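Local structure of HD domain-containing protein (Aquifex aeolicus, 2HEK) at residues T155-G159 with S160-D164. The protein is of uncertain function, but binds zinc and GDP at separate sites and may be a dGTPase, as its HD-domain family suggests. Sequence-based numbering, arbitrary orientation.
Sequences TGEFG and SDRMD. With ZN (zinc ion), chain D.
Arg162 reaches back from the first turn of helix 160-173 to the bend before it, where its NH1 donates to Gly156 O at 3.0 Å. The acceptor lies in the guanidinium plane, yet the donor stands 61° out of the carbonyl plane. From the opposite face of that plane Gly159 N closes the type I turn on Gly156 O, and a water linking this oxygen to Arg162 N adds a third hydrogen bond. The helix itself opens with Met163 N donating to Gly159 O, the carbonyl of the N-cap residue, at 168°. The arginine chain is extended from CG to NE, and Arg162 CD lies 2.9 Å from Glu157 O, a buried oxygen with no hydrogen-bond partner in the model. Glu157, bent at chi2 (-61°), sets OE1 over the centre of one guanidinium face, 4.1 Å above it, so any attraction is probably between the charges alone, since no N-H points at the oxygen. A leucine at Arg162 would probably leave Gly156 O without its side-chain donor and the Glu157 carboxylate without this positive charge beside it. Farther out, Met163 CE packs against Phe158 CB at 3.8 Å, while the Phe158 side chain touches Leu206 and Phe209 of helix 203-221. On the same first turn, Asp161 binds zinc through OD1 at 2.1 Å; with His54 and Asp85 it forms the metal site characteristic of HD domains.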
loop_
_atom_site.group_PDB
_atom_site.type_symbol
_atom_site.label_atom_id
_atom_site.label_comp_id
_atom_site.label_asym_id
_atom_site.label_seq_id
_atom_site.Cartn_x
_atom_site.Cartn_y
_atom_site.Cartn_z
ATOM N N THR A 155 2.576 12.030 -25.265
ATOM C CA THR A 155 2.030 13.365 -25.003
ATOM C C THR A 155 0.495 13.370 -24.996
ATOM O O THR A 155 -0.123 14.411 -24.731
ATOM C CB THR A 155 2.502 14.393 -26.090
ATOM O OG1 THR A 155 2.037 13.943 -27.361
ATOM C CG2 THR A 155 4.087 14.504 -26.160
ATOM N N GLY A 156 -0.130 12.226 -25.274
ATOM C CA GLY A 156 -1.603 12.153 -25.325
ATOM C C GLY A 156 -2.248 12.272 -23.951
ATOM O O GLY A 156 -1.553 12.445 -22.942
ATOM N N GLU A 157 -3.577 12.184 -23.898
ATOM C CA GLU A 157 -4.291 12.482 -22.659
ATOM C C GLU A 157 -3.878 11.539 -21.519
ATOM O O GLU A 157 -3.662 12.002 -20.400
ATOM C CB GLU A 157 -5.812 12.505 -22.851
ATOM C CG GLU A 157 -6.352 13.718 -23.601
ATOM C CD GLU A 157 -6.068 15.071 -22.915
ATOM O OE1 GLU A 157 -6.116 15.184 -21.654
ATOM O OE2 GLU A 157 -5.796 16.044 -23.654
ATOM N N PHE A 158 -3.755 10.249 -21.817
ATOM C CA PHE A 158 -3.058 9.297 -20.921
ATOM C C PHE A 158 -1.654 8.845 -21.463
ATOM O O PHE A 158 -1.260 7.694 -21.341
ATOM C CB PHE A 158 -3.977 8.103 -20.578
ATOM C CG PHE A 158 -4.794 7.633 -21.736
ATOM C CD1 PHE A 158 -4.204 6.910 -22.770
ATOM C CD2 PHE A 158 -6.131 7.956 -21.825
ATOM C CE1 PHE A 158 -4.964 6.492 -23.855
ATOM C CE2 PHE A 158 -6.903 7.534 -22.918
ATOM C CZ PHE A 158 -6.306 6.815 -23.936
ATOM N N GLY A 159 -0.915 9.779 -22.060
ATOM C CA GLY A 159 0.492 9.578 -22.417
ATOM C C GLY A 159 1.365 9.207 -21.238
ATOM O O GLY A 159 1.006 9.439 -20.065
ATOM N N SER A 160 2.520 8.628 -21.533
ATOM C CA SER A 160 3.490 8.222 -20.501
ATOM C C SER A 160 3.981 9.403 -19.666
ATOM O O SER A 160 4.290 9.254 -18.465
ATOM C CB SER A 160 4.678 7.536 -21.182
ATOM O OG SER A 160 5.300 8.419 -22.108
ATOM N N ASP A 161 4.067 10.578 -20.279
ATOM C CA ASP A 161 4.470 11.785 -19.520
ATOM C C ASP A 161 3.509 12.064 -18.350
ATOM O O ASP A 161 3.939 12.106 -17.196
ATOM C CB ASP A 161 4.550 12.982 -20.473
ATOM C CG ASP A 161 5.089 14.217 -19.818
ATOM O OD1 ASP A 161 5.872 14.139 -18.860
ATOM O OD2 ASP A 161 4.747 15.305 -20.290
ATOM N N ARG A 162 2.216 12.196 -18.643
ATOM C CA ARG A 162 1.193 12.403 -17.636
ATOM C C ARG A 162 1.079 11.252 -16.666
ATOM O O ARG A 162 0.937 11.490 -15.484
ATOM C CB ARG A 162 -0.184 12.557 -18.264
ATOM C CG ARG A 162 -0.457 13.917 -18.784
ATOM C CD ARG A 162 -1.925 14.052 -19.226
ATOM N NE ARG A 162 -2.224 15.446 -19.557
ATOM C CZ ARG A 162 -2.193 15.960 -20.780
ATOM N NH1 ARG A 162 -1.890 15.190 -21.823
ATOM N NH2 ARG A 162 -2.480 17.251 -20.966
ATOM N N MET A 163 1.107 10.022 -17.153
ATOM C CA MET A 163 0.999 8.896 -16.274
ATOM C C MET A 163 2.117 8.945 -15.231
ATOM O O MET A 163 1.877 8.662 -14.049
ATOM C CB MET A 163 1.051 7.600 -17.072
ATOM C CG MET A 163 -0.283 7.171 -17.669
ATOM S SD MET A 163 -0.333 5.398 -18.024
ATOM C CE MET A 163 -1.637 5.352 -19.248
ATOM N N ASP A 164 3.312 9.323 -15.643
ATOM C CA ASP A 164 4.369 9.355 -14.646
ATOM C C ASP A 164 4.219 10.538 -13.717
ATOM O O ASP A 164 4.310 10.378 -12.497
ATOM C CB ASP A 164 5.787 9.386 -15.214
ATOM C CG ASP A 164 6.822 9.333 -14.091
ATOM O OD1 ASP A 164 7.373 10.399 -13.731
ATOM O OD2 ASP A 164 7.088 8.231 -13.592
HETATM ZN ZN ZN D . 7.313 15.563 -18.334
HETATM O O HOH W 1 1.298 12.799 -21.466
HETATM O O HOH W 2 -3.368 16.307 -24.745
HETATM O O HOH W 3 8.671 14.242 -19.635
#